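PDB 3E0X: lipase-esterase related protein from Clostridium acetobutylicum, which is of unknown function but belongs to the alpha/beta hydrolase fold and probably acts as a hydrolase, with ortho-xylene bound in its pocket in this crystal. Local coordinates for residues Y91-A96 / L172-L177; D122-D127 / E199-V204; L20-S25 / D68-F73; K50-S55 / P165-N170. All blocks are in the same frame, centred on the assembly; numbering follows the deposited sequence.

Four contacts show how one alpha/beta hydrolase fold is packed from its sheet outward. Contacts 1 and 3 are buried, each centred about 8 Å from the centre of the chain, and both reach the bound ortho-xylene; they also touch each other where S92 OG meets the backbone N of S25. Contact 3 is hydrocarbon packing of a strand on a helix, whereas contact 1 adds selenium and sulfur to the apolar mix. Contacts 2 and 4 lie farther out and are partly buried: contact 2 joins two loop regions, with a water between their backbones, while contact 4 sets a loop against helix 165-177, where a carbonyl and a histidine meet an isoleucine. That helix also serves contact 1.

Contact 1 of 4, residues Y91-A96 / L172-L177; sequences YSMGGA and LIACKL. With OXE (ortho-xylene), chain C.
M93 meets C175 and A174 where helix 93-102 approaches helix 165-177. The contact is apolar and buried. M93 CB lies 3.6 Å from C175 SG, and CG is nearly as close at 3.7 Å, so the thiol sulfur rests against the first two carbons of the selenomethionine chain. That chain leaves with CG anti to the backbone N (chi1 -176°), runs straight through CG and then bends at its last torsion; its selenium comes within 4.3 Å of the methyl CB of A174. No hydrogen bond joins the two segments.

A second set of contacts involves the ligand: Y91 CE2 approaches the ortho-xylene methyl C2' to 3.3 Å. Within the segment, S92 packs on a face of the Y91 ring, its CB over the ring centre. G95 N donates to S92 O within the turn. The sequence around S92 fits the GxSxG pattern of a nucleophile elbow, consistent with the sharp strand-to-helix turn of this fold.

Y91 ends strand 86-91 and bonds through its backbone to V22 of strand 18-22. M93 also touches V63 and Y66 of helix 63-76, and L172 packs on F128 and I132 of helix 126-133.

Contact 2 of 4, residues D122-D127 / E199-V204; sequences DKLDKD and ELLTLV
L124 and L201 form the buried half of this contact, their side chains crossing at a slant so that one methyl of each does the touching: L124 CD2 lies 3.6 Å from L201 CD1. Neither leucine starts out aimed straight at the other. The CB of L201 points away from segment 122-127, but a first torsion of -171° followed by a second near 68° carries CD1 back across to meet L124. L201 also lines the ortho-xylene pocket and touches H227, placing L201, though not L124, against the ligand.

The second pair lies nearer the surface. L203 points toward K123 and sets its CD1 3.9 Å from K123 CB, the root of the lysine chain. Beyond that carbon the lysine runs out extended and away from the contact, where its NZ forms a salt bridge with E205.

Between the loops a water accepts from D125 N at 2.9 Å and donates to L200 O at 3.1 Å, joining the two backbones. The loop 199-204 is held in shape by E199 OE2, which receives L201 N nearly along the C-O axis and T202 N from above the carboxylate plane. E199 OE1 in turn bonds H227 ND1, a pairing that recalls the acid-histidine part of the catalytic triad in this family.

The chemistry is thus divided: dispersion between hydrocarbon groups joins the side chains, a bridging water joins the main chains, and the carboxylate that shapes the loop is also bound to a pocket histidine.

Contact 3 of 4, residues L20-S25 / D68-F73; sequences LFVHGS and DNVANF. With OXE (ortho-xylene), chain C.
V70 of helix 63-76 is the first residue of segment 68-73 to reach the strand. Its CB points toward the sheet, and its CG1 approaches CG2 of V22 to 4.4 Å, a loose meeting of methyl with methyl. V70 also touches I97 and V101 of helix 93-102, while V22 packs on V98 of that same helix, so this valine pair lies against a second helix as well.

A helix laid on a central strand in this way is the basic layer of the alpha/beta hydrolase fold. Strand 18-22 runs between strands 43-47 and 86-91, parallel to both, and V22 is followed by the loop that enters the ligand pocket. There the carbonyl oxygen of S25 comes within 3.1 Å of the ortho-xylene methyl C2', and S25 CB lies 3.7 Å from the other methyl, C1'.

One helical turn after V70, F73 brings its ring to L20. Its chi1 of -178° swings the ring away from its own amide and toward the strand, where CE2 stands 4.0 Å from L20 CD1, the leucine methyl approaching the ring obliquely. F73 also packs on L47 of strand 43-47, and L20 on I45 of that strand.

Contact 4 of 4, residues K50-S55 / P165-N170; sequences KGHGES and PDIMIN
I167 carries this contact, reaching from helix 165-177 to the loop that follows strand 43-47. The tight part is made by its two methyl groups. CG2 comes obliquely upon the H52 ring, 3.4 Å from NE2 and 3.6 Å from CD2, the two side chains lying alongside and pointing opposite ways. CD1 stands 3.5 Å from the carbonyl oxygen of G51, whose positive phi (82°) suits glycine.

The imidazole has a polar partner at each nitrogen: ND1 donates to K50 O at 2.9 Å, standing above that carbonyl's plane but with the oxygen close to the ring plane, and NE2 is hydrogen-bonded to D171 of the same helix as I167. The loop forms a type II' beta turn from H52 to S55; S55 N donates to H52 O and S55 O accepts from G51 N, a G1 beta bulge.

The outer side is looser. G53 and E54, at the corners of the turn, are exposed, as are P165 and D166 of segment 165-170, and none touches the opposite segment.

Bonded at both nitrogens, the ring is probably fixed in rotation. With ND1 as donor, D171 would probably favour a protonated NE2 and hence some positive charge on H52.

Contact 1 of 4, residues Y91-A96 / L172-L177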
loop_
_atom_site.group_PDB
_atom_site.type_symbol
_atom_site.label_atom_id
_atom_site.label_comp_id
_atom_site.label_asym_id
_atom_site.label_seq_id
_atom_site.Cartn_x
_atom_site.Cartn_y
_atom_site.Cartn_z
ATOM N N TYR A 91 0.632 -0.442 0.909
ATOM C CA TYR A 91 1.362 0.761 1.283
ATOM C C TYR A 91 0.735 2.009 0.689
ATOM O O TYR A 91 0.385 1.996 -0.485
ATOM C CB TYR A 91 2.781 0.627 0.698
ATOM C CG TYR A 91 3.607 1.899 0.644
ATOM C CD1 TYR A 91 3.852 2.665 1.794
ATOM C CD2 TYR A 91 4.144 2.343 -0.564
ATOM C CE1 TYR A 91 4.643 3.832 1.760
ATOM C CE2 TYR A 91 4.905 3.532 -0.630
ATOM C CZ TYR A 91 5.165 4.260 0.532
ATOM O OH TYR A 91 5.934 5.399 0.486
ATOM N N SER A 92 0.635 3.092 1.476
ATOM C CA SER A 92 0.161 4.354 0.929
ATOM C C SER A 92 -1.277 4.159 0.396
ATOM O O SER A 92 -2.127 3.618 1.122
ATOM C CB SER A 92 1.212 4.878 -0.081
ATOM O OG SER A 92 0.717 5.703 -1.128
HETATM N N MSE A 93 -1.553 4.589 -0.830
HETATM C CA MSE A 93 -2.854 4.311 -1.449
HETATM C C MSE A 93 -3.221 2.812 -1.343
HETATM O O MSE A 93 -4.418 2.462 -1.177
HETATM C CB MSE A 93 -2.864 4.730 -2.927
HETATM C CG MSE A 93 -4.230 4.543 -3.601
HETATM SE SE MSE A 93 -4.162 5.176 -5.437
HETATM C CE MSE A 93 -2.887 3.864 -6.103
ATOM N N GLY A 94 -2.213 1.943 -1.421
ATOM C CA GLY A 94 -2.398 0.495 -1.284
ATOM C C GLY A 94 -3.006 0.118 0.051
ATOM O O GLY A 94 -3.666 -0.916 0.140
ATOM N N GLY A 95 -2.770 0.929 1.093
ATOM C CA GLY A 95 -3.392 0.700 2.409
ATOM C C GLY A 95 -4.907 0.792 2.283
ATOM O O GLY A 95 -5.637 -0.084 2.756
ATOM N N ALA A 96 -5.393 1.863 1.647
ATOM C CA ALA A 96 -6.828 1.998 1.422
ATOM C C ALA A 96 -7.321 0.848 0.549
ATOM O O ALA A 96 -8.386 0.297 0.788
ATOM C CB ALA A 96 -7.146 3.347 0.789
ATOM N N LEU A 172 -3.095 10.668 -6.294
ATOM C CA LEU A 172 -3.363 11.565 -5.153
ATOM C C LEU A 172 -4.801 12.073 -5.163
ATOM O O LEU A 172 -5.411 12.228 -4.101
ATOM C CB LEU A 172 -2.376 12.735 -5.115
ATOM C CG LEU A 172 -0.950 12.350 -4.715
ATOM C CD1 LEU A 172 0.029 13.491 -4.971
ATOM C CD2 LEU A 172 -0.868 11.850 -3.274
ATOM N N ILE A 173 -5.355 12.295 -6.358
ATOM C CA ILE A 173 -6.774 12.645 -6.466
ATOM C C ILE A 173 -7.635 11.467 -5.978
ATOM O O ILE A 173 -8.598 11.675 -5.216
ATOM C CB ILE A 173 -7.150 13.086 -7.921
ATOM C CG1 ILE A 173 -6.451 14.424 -8.230
ATOM C CG2 ILE A 173 -8.661 13.143 -8.094
ATOM C CD1 ILE A 173 -6.519 14.889 -9.696
ATOM N N ALA A 174 -7.278 10.237 -6.382
ATOM C CA ALA A 174 -8.015 9.053 -5.897
ATOM C C ALA A 174 -7.967 9.008 -4.365
ATOM O O ALA A 174 -8.993 8.715 -3.699
ATOM C CB ALA A 174 -7.430 7.778 -6.501
ATOM N N CYS A 175 -6.800 9.353 -3.798
ATOM C CA CYS A 175 -6.686 9.342 -2.333
ATOM C C CYS A 175 -7.523 10.413 -1.670
ATOM O O CYS A 175 -8.136 10.166 -0.625
ATOM C CB CYS A 175 -5.232 9.496 -1.905
ATOM S SG CYS A 175 -4.252 8.006 -2.215
ATOM N N LYS A 176 -7.575 11.601 -2.273
ATOM C CA LYS A 176 -8.379 12.663 -1.692
ATOM C C LYS A 176 -9.885 12.318 -1.756
ATOM O O LYS A 176 -10.659 12.764 -0.901
ATOM C CB LYS A 176 -8.087 14.006 -2.360
ATOM C CG LYS A 176 -8.958 15.107 -1.799
ATOM C CD LYS A 176 -8.482 16.503 -2.097
ATOM C CE LYS A 176 -9.527 17.466 -1.523
ATOM N NZ LYS A 176 -9.735 18.690 -2.329
ATOM N N LEU A 177 -10.293 11.513 -2.738
ATOM C CA LEU A 177 -11.693 11.148 -2.895
ATOM C C LEU A 177 -12.135 10.003 -1.980
ATOM O O LEU A 177 -13.292 9.989 -1.586
ATOM C CB LEU A 177 -11.974 10.748 -4.335
ATOM C CG LEU A 177 -11.907 11.862 -5.386
ATOM C CD1 LEU A 177 -12.019 11.262 -6.800
ATOM C CD2 LEU A 177 -12.947 12.951 -5.156
HETATM C C1 OXE C . 3.533 8.326 -1.905
HETATM C C2 OXE C . 4.243 7.153 -2.460
HETATM C C3 OXE C . 5.556 7.280 -2.910
HETATM C C4 OXE C . 6.181 8.527 -2.808
HETATM C C5 OXE C . 5.516 9.647 -2.294
HETATM C C6 OXE C . 4.193 9.555 -1.826
HETATM C "C1'" OXE C . 2.122 8.155 -1.400
HETATM C "C2'" OXE C . 3.533 5.837 -2.550
#

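Contact 2 of 4, residues D122-D127 / E199-V204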
loop_
_atom_site.group_PDB
_atom_site.type_symbol
_atom_site.label_atom_id
_atom_site.label_comp_id
_atom_site.label_asym_id
_atom_site.label_seq_id
_atom_site.Cartn_x
_atom_site.Cartn_y
_atom_site.Cartn_z
ATOM N N ASP A 122 -8.342 12.990 4.643
ATOM C CA ASP A 122 -9.047 14.278 4.629
ATOM C C ASP A 122 -8.212 15.485 5.015
ATOM O O ASP A 122 -8.681 16.609 4.872
ATOM C CB ASP A 122 -10.302 14.185 5.506
ATOM C CG ASP A 122 -9.986 13.743 6.912
ATOM O OD1 ASP A 122 -9.501 12.619 7.067
ATOM O OD2 ASP A 122 -10.193 14.518 7.873
ATOM N N LYS A 123 -6.994 15.257 5.496
ATOM C CA LYS A 123 -6.152 16.357 5.936
ATOM C C LYS A 123 -4.929 16.593 5.038
ATOM O O LYS A 123 -4.026 17.347 5.404
ATOM C CB LYS A 123 -5.754 16.196 7.404
ATOM C CG LYS A 123 -6.930 16.288 8.354
ATOM C CD LYS A 123 -6.487 16.475 9.765
ATOM C CE LYS A 123 -7.706 16.422 10.697
ATOM N NZ LYS A 123 -7.279 16.409 12.124
ATOM N N LEU A 124 -4.933 15.994 3.854
ATOM C CA LEU A 124 -3.855 16.232 2.898
ATOM C C LEU A 124 -3.621 17.727 2.730
ATOM O O LEU A 124 -4.563 18.508 2.597
ATOM C CB LEU A 124 -4.181 15.598 1.553
ATOM C CG LEU A 124 -4.067 14.066 1.484
ATOM C CD1 LEU A 124 -4.752 13.499 0.245
ATOM C CD2 LEU A 124 -2.614 13.575 1.548
ATOM N N ASP A 125 -2.345 18.109 2.711
ATOM C CA ASP A 125 -1.984 19.526 2.704
ATOM C C ASP A 125 -2.747 20.285 1.607
ATOM O O ASP A 125 -2.732 19.901 0.424
ATOM C CB ASP A 125 -0.469 19.674 2.483
ATOM C CG ASP A 125 -0.022 21.113 2.554
ATOM O OD1 ASP A 125 0.256 21.598 3.682
ATOM O OD2 ASP A 125 0.070 21.770 1.485
ATOM N N LYS A 126 -3.433 21.358 1.999
ATOM C CA LYS A 126 -4.326 22.038 1.093
ATOM C C LYS A 126 -3.589 22.680 -0.064
ATOM O O LYS A 126 -4.050 22.592 -1.193
ATOM C CB LYS A 126 -5.177 23.103 1.812
ATOM C CG LYS A 126 -6.031 22.579 2.982
ATOM C CD LYS A 126 -6.844 21.330 2.648
ATOM C CE LYS A 126 -7.440 20.749 3.947
ATOM N NZ LYS A 126 -8.324 19.553 3.766
ATOM N N ASP A 127 -2.461 23.332 0.209
ATOM C CA ASP A 127 -1.699 23.969 -0.869
ATOM C C ASP A 127 -1.173 22.906 -1.866
ATOM O O ASP A 127 -1.203 23.087 -3.086
ATOM C CB ASP A 127 -0.526 24.777 -0.285
ATOM C CG ASP A 127 -0.952 26.099 0.340
ATOM O OD1 ASP A 127 -2.131 26.514 0.233
ATOM O OD2 ASP A 127 -0.063 26.726 0.944
ATOM N N GLU A 199 4.965 11.230 10.159
ATOM C CA GLU A 199 4.296 11.442 8.863
ATOM C C GLU A 199 3.675 12.812 8.698
ATOM O O GLU A 199 2.968 13.291 9.607
ATOM C CB GLU A 199 3.163 10.439 8.678
ATOM C CG GLU A 199 3.637 9.107 8.174
ATOM C CD GLU A 199 3.677 9.023 6.666
ATOM O OE1 GLU A 199 3.953 7.911 6.170
ATOM O OE2 GLU A 199 3.455 10.057 5.975
ATOM N N LEU A 200 3.895 13.386 7.512
ATOM C CA LEU A 200 3.173 14.555 7.029
ATOM C C LEU A 200 2.067 14.186 6.055
ATOM O O LEU A 200 1.136 14.951 5.859
ATOM C CB LEU A 200 4.143 15.508 6.295
ATOM C CG LEU A 200 5.216 16.149 7.156
ATOM C CD1 LEU A 200 6.109 16.962 6.243
ATOM C CD2 LEU A 200 4.647 17.065 8.226
ATOM N N LEU A 201 2.194 13.033 5.408
ATOM C CA LEU A 201 1.295 12.662 4.327
ATOM C C LEU A 201 0.220 11.720 4.817
ATOM O O LEU A 201 -0.930 12.141 4.947
ATOM C CB LEU A 201 2.092 12.063 3.163
ATOM C CG LEU A 201 1.341 11.808 1.856
ATOM C CD1 LEU A 201 0.928 13.135 1.190
ATOM C CD2 LEU A 201 2.224 10.986 0.916
ATOM N N THR A 202 0.574 10.464 5.125
ATOM C CA THR A 202 -0.405 9.535 5.717
ATOM C C THR A 202 -0.239 9.627 7.246
ATOM O O THR A 202 0.504 8.873 7.869
ATOM C CB THR A 202 -0.229 8.125 5.163
ATOM O OG1 THR A 202 1.099 7.665 5.412
ATOM C CG2 THR A 202 -0.466 8.143 3.639
ATOM N N LEU A 203 -0.901 10.634 7.815
ATOM C CA LEU A 203 -0.800 10.974 9.226
ATOM C C LEU A 203 -1.075 9.812 10.144
ATOM O O LEU A 203 -1.874 8.931 9.835
ATOM C CB LEU A 203 -1.805 12.083 9.581
ATOM C CG LEU A 203 -1.744 13.403 8.828
ATOM C CD1 LEU A 203 -2.958 14.248 9.228
ATOM C CD2 LEU A 203 -0.420 14.108 9.142
ATOM N N VAL A 204 -0.423 9.819 11.297
ATOM C CA VAL A 204 -0.632 8.743 12.253
ATOM C C VAL A 204 -2.134 8.669 12.631
ATOM O O VAL A 204 -2.688 7.580 12.871
ATOM C CB VAL A 204 0.325 8.860 13.456
ATOM C CG1 VAL A 204 0.167 10.187 14.159
ATOM C CG2 VAL A 204 0.135 7.695 14.403
HETATM O O HOH W 1 -0.285 16.230 3.469
#

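Contact 3 of 4, residues L20-S25 / D68-F73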
loop_
_atom_site.group_PDB
_atom_site.type_symbol
_atom_site.label_atom_id
_atom_site.label_comp_id
_atom_site.label_asym_id
_atom_site.label_seq_id
_atom_site.Cartn_x
_atom_site.Cartn_y
_atom_site.Cartn_z
ATOM N N LEU A 20 0.606 -10.823 -0.275
ATOM C CA LEU A 20 0.356 -10.112 -1.525
ATOM C C LEU A 20 0.548 -8.617 -1.233
ATOM O O LEU A 20 -0.191 -8.034 -0.431
ATOM C CB LEU A 20 -1.070 -10.415 -2.018
ATOM C CG LEU A 20 -1.483 -9.716 -3.311
ATOM C CD1 LEU A 20 -0.609 -10.082 -4.473
ATOM C CD2 LEU A 20 -2.923 -10.028 -3.654
ATOM N N PHE A 21 1.551 -8.017 -1.887
ATOM C CA PHE A 21 1.950 -6.632 -1.645
ATOM C C PHE A 21 1.323 -5.728 -2.677
ATOM O O PHE A 21 1.457 -5.970 -3.892
ATOM C CB PHE A 21 3.477 -6.487 -1.764
ATOM C CG PHE A 21 4.269 -7.293 -0.740
ATOM C CD1 PHE A 21 4.902 -6.654 0.335
ATOM C CD2 PHE A 21 4.441 -8.678 -0.873
ATOM C CE1 PHE A 21 5.670 -7.385 1.267
ATOM C CE2 PHE A 21 5.205 -9.399 0.038
ATOM C CZ PHE A 21 5.820 -8.777 1.098
ATOM N N VAL A 22 0.724 -4.640 -2.197
ATOM C CA VAL A 22 0.077 -3.662 -3.052
ATOM C C VAL A 22 0.695 -2.295 -2.769
ATOM O O VAL A 22 0.573 -1.753 -1.658
ATOM C CB VAL A 22 -1.433 -3.588 -2.761
ATOM C CG1 VAL A 22 -2.078 -2.545 -3.644
ATOM C CG2 VAL A 22 -2.090 -4.950 -2.959
ATOM N N HIS A 23 1.312 -1.728 -3.800
ATOM C CA HIS A 23 2.049 -0.474 -3.666
ATOM C C HIS A 23 1.099 0.728 -3.624
ATOM O O HIS A 23 -0.128 0.581 -3.653
ATOM C CB HIS A 23 3.030 -0.344 -4.834
ATOM C CG HIS A 23 2.345 -0.120 -6.135
ATOM N ND1 HIS A 23 2.138 -1.106 -7.085
ATOM C CD2 HIS A 23 1.784 1.002 -6.634
ATOM C CE1 HIS A 23 1.507 -0.579 -8.125
ATOM N NE2 HIS A 23 1.254 0.689 -7.859
ATOM N N GLY A 24 1.690 1.915 -3.605
ATOM C CA GLY A 24 0.922 3.139 -3.392
ATOM C C GLY A 24 0.957 4.114 -4.554
ATOM O O GLY A 24 1.231 3.750 -5.713
ATOM N N SER A 25 0.639 5.362 -4.227
ATOM C CA SER A 25 0.454 6.407 -5.212
ATOM C C SER A 25 1.723 6.666 -5.987
ATOM O O SER A 25 2.799 6.860 -5.391
ATOM C CB SER A 25 0.089 7.695 -4.493
ATOM O OG SER A 25 -1.069 7.470 -3.726
ATOM N N ASP A 68 -11.352 -3.293 -7.145
ATOM C CA ASP A 68 -11.910 -4.285 -8.066
ATOM C C ASP A 68 -10.812 -5.021 -8.837
ATOM O O ASP A 68 -10.879 -6.238 -9.029
ATOM C CB ASP A 68 -12.896 -3.620 -9.023
ATOM C CG ASP A 68 -14.180 -3.183 -8.331
ATOM O OD1 ASP A 68 -14.402 -3.584 -7.171
ATOM O OD2 ASP A 68 -14.966 -2.425 -8.962
ATOM N N ASN A 69 -9.778 -4.298 -9.261
ATOM C CA ASN A 69 -8.685 -4.946 -9.979
ATOM C C ASN A 69 -7.959 -5.960 -9.098
ATOM O O ASN A 69 -7.584 -7.049 -9.566
ATOM C CB ASN A 69 -7.646 -3.939 -10.479
ATOM C CG ASN A 69 -8.168 -2.961 -11.533
ATOM O OD1 ASN A 69 -9.199 -3.153 -12.206
ATOM N ND2 ASN A 69 -7.407 -1.907 -11.692
ATOM N N VAL A 70 -7.689 -5.568 -7.855
ATOM C CA VAL A 70 -6.938 -6.436 -6.943
ATOM C C VAL A 70 -7.776 -7.644 -6.544
ATOM O O VAL A 70 -7.256 -8.763 -6.475
ATOM C CB VAL A 70 -6.383 -5.664 -5.723
ATOM C CG1 VAL A 70 -5.751 -6.622 -4.740
ATOM C CG2 VAL A 70 -5.351 -4.638 -6.206
ATOM N N ALA A 71 -9.074 -7.442 -6.314
ATOM C CA ALA A 71 -9.947 -8.575 -6.014
ATOM C C ALA A 71 -10.001 -9.560 -7.199
ATOM O O ALA A 71 -9.938 -10.778 -6.997
ATOM C CB ALA A 71 -11.363 -8.109 -5.600
ATOM N N ASN A 72 -10.063 -9.044 -8.424
ATOM C CA ASN A 72 -10.048 -9.910 -9.612
ATOM C C ASN A 72 -8.767 -10.726 -9.669
ATOM O O ASN A 72 -8.797 -11.926 -9.973
ATOM C CB ASN A 72 -10.240 -9.038 -10.856
ATOM C CG ASN A 72 -10.171 -9.805 -12.141
ATOM O OD1 ASN A 72 -10.855 -10.817 -12.301
ATOM N ND2 ASN A 72 -9.363 -9.314 -13.086
ATOM N N PHE A 73 -7.641 -10.096 -9.349
ATOM C CA PHE A 73 -6.355 -10.797 -9.330
ATOM C C PHE A 73 -6.386 -11.914 -8.274
ATOM O O PHE A 73 -6.017 -13.059 -8.545
ATOM C CB PHE A 73 -5.201 -9.806 -9.020
ATOM C CG PHE A 73 -3.848 -10.443 -9.043
ATOM C CD1 PHE A 73 -3.138 -10.551 -10.241
ATOM C CD2 PHE A 73 -3.296 -10.995 -7.875
ATOM C CE1 PHE A 73 -1.880 -11.179 -10.259
ATOM C CE2 PHE A 73 -2.049 -11.596 -7.897
ATOM C CZ PHE A 73 -1.346 -11.701 -9.089
HETATM C C1 OXE C . 3.533 8.326 -1.905
HETATM C C2 OXE C . 4.243 7.153 -2.460
HETATM C C3 OXE C . 5.556 7.280 -2.910
HETATM C C4 OXE C . 6.181 8.527 -2.808
HETATM C C5 OXE C . 5.516 9.647 -2.294
HETATM C C6 OXE C . 4.193 9.555 -1.826
HETATM C "C1'" OXE C . 2.122 8.155 -1.400
HETATM C "C2'" OXE C . 3.533 5.837 -2.550
#

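Contact 4 of 4, residues K50-S55 / P165-N170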
loop_
_atom_site.group_PDB
_atom_site.type_symbol
_atom_site.label_atom_id
_atom_site.label_comp_id
_atom_site.label_asym_id
_atom_site.label_seq_id
_atom_site.Cartn_x
_atom_site.Cartn_y
_atom_site.Cartn_z
ATOM N N LYS A 50 -2.819 -1.485 -12.187
ATOM C CA LYS A 50 -3.031 -1.124 -13.586
ATOM C C LYS A 50 -2.469 0.261 -13.856
ATOM O O LYS A 50 -2.681 1.212 -13.090
ATOM C CB LYS A 50 -4.532 -1.203 -13.896
ATOM C CG LYS A 50 -4.960 -0.956 -15.360
ATOM C CD LYS A 50 -6.479 -1.345 -15.521
ATOM C CE LYS A 50 -7.090 -0.860 -16.787
ATOM N NZ LYS A 50 -7.742 0.445 -16.638
ATOM N N GLY A 51 -1.726 0.357 -14.953
ATOM C CA GLY A 51 -1.101 1.608 -15.346
ATOM C C GLY A 51 0.210 1.956 -14.653
ATOM O O GLY A 51 0.785 3.014 -14.920
ATOM N N HIS A 52 0.648 1.100 -13.732
ATOM C CA HIS A 52 1.891 1.307 -13.002
ATOM C C HIS A 52 2.865 0.191 -13.351
ATOM O O HIS A 52 2.424 -0.930 -13.659
ATOM C CB HIS A 52 1.638 1.246 -11.498
ATOM C CG HIS A 52 0.674 2.288 -10.990
ATOM N ND1 HIS A 52 -0.680 2.258 -11.261
ATOM C CD2 HIS A 52 0.863 3.361 -10.179
ATOM C CE1 HIS A 52 -1.279 3.276 -10.662
ATOM N NE2 HIS A 52 -0.366 3.963 -9.995
ATOM N N GLY A 53 4.172 0.473 -13.285
ATOM C CA GLY A 53 5.177 -0.556 -13.575
ATOM C C GLY A 53 4.876 -1.228 -14.904
ATOM O O GLY A 53 4.662 -0.558 -15.905
ATOM N N GLU A 54 4.801 -2.559 -14.901
ATOM C CA GLU A 54 4.625 -3.302 -16.138
ATOM C C GLU A 54 3.192 -3.706 -16.403
ATOM O O GLU A 54 2.907 -4.462 -17.359
ATOM C CB GLU A 54 5.542 -4.525 -16.172
ATOM C CG GLU A 54 6.994 -4.147 -16.306
ATOM C CD GLU A 54 7.898 -5.335 -16.477
ATOM O OE1 GLU A 54 8.893 -5.427 -15.727
ATOM O OE2 GLU A 54 7.612 -6.181 -17.357
ATOM N N SER A 55 2.269 -3.207 -15.585
ATOM C CA SER A 55 0.854 -3.480 -15.837
ATOM C C SER A 55 0.287 -2.427 -16.769
ATOM O O SER A 55 0.129 -1.272 -16.387
ATOM C CB SER A 55 0.063 -3.504 -14.532
ATOM O OG SER A 55 0.347 -4.656 -13.779
ATOM N N PRO A 165 4.366 12.300 -14.456
ATOM C CA PRO A 165 3.691 12.855 -13.295
ATOM C C PRO A 165 2.173 12.717 -13.308
ATOM O O PRO A 165 1.563 12.888 -12.266
ATOM C CB PRO A 165 4.067 14.349 -13.322
ATOM C CG PRO A 165 4.491 14.618 -14.683
ATOM C CD PRO A 165 5.092 13.353 -15.211
ATOM N N ASP A 166 1.579 12.372 -14.456
ATOM C CA ASP A 166 0.117 12.204 -14.496
ATOM C C ASP A 166 -0.322 11.039 -13.634
ATOM O O ASP A 166 -1.464 11.022 -13.163
ATOM C CB ASP A 166 -0.421 12.061 -15.926
ATOM C CG ASP A 166 -0.491 13.406 -16.644
ATOM O OD1 ASP A 166 -0.684 14.440 -15.974
ATOM O OD2 ASP A 166 -0.330 13.413 -17.882
ATOM N N ILE A 167 0.560 10.072 -13.428
ATOM C CA ILE A 167 0.184 8.930 -12.600
ATOM C C ILE A 167 0.080 9.332 -11.118
ATOM O O ILE A 167 -0.929 9.033 -10.450
ATOM C CB ILE A 167 1.137 7.740 -12.790
ATOM C CG1 ILE A 167 1.092 7.281 -14.259
ATOM C CG2 ILE A 167 0.781 6.577 -11.813
ATOM C CD1 ILE A 167 2.104 6.236 -14.581
HETATM N N MSE A 168 1.110 9.993 -10.584
HETATM C CA MSE A 168 1.036 10.503 -9.195
HETATM C C MSE A 168 -0.190 11.429 -9.000
HETATM O O MSE A 168 -0.895 11.378 -7.976
HETATM C CB MSE A 168 2.341 11.214 -8.833
HETATM C CG MSE A 168 2.341 11.747 -7.417
HETATM SE SE MSE A 168 2.356 10.317 -6.066
HETATM C CE MSE A 168 4.290 10.005 -6.095
ATOM N N ILE A 169 -0.438 12.296 -9.973
ATOM C CA ILE A 169 -1.580 13.193 -9.873
ATOM C C ILE A 169 -2.910 12.400 -9.796
ATOM O O ILE A 169 -3.745 12.636 -8.914
ATOM C CB ILE A 169 -1.564 14.226 -11.040
ATOM C CG1 ILE A 169 -0.386 15.192 -10.850
ATOM C CG2 ILE A 169 -2.884 14.995 -11.125
ATOM C CD1 ILE A 169 -0.079 16.036 -12.061
ATOM N N ASN A 170 -3.075 11.422 -10.686
ATOM C CA ASN A 170 -4.250 10.553 -10.672
ATOM C C ASN A 170 -4.431 9.904 -9.315
ATOM O O ASN A 170 -5.531 9.878 -8.757
ATOM C CB ASN A 170 -4.054 9.465 -11.707
ATOM C CG ASN A 170 -5.218 8.469 -11.753
ATOM O OD1 ASN A 170 -6.213 8.695 -12.431
ATOM N ND2 ASN A 170 -5.085 7.363 -11.016
#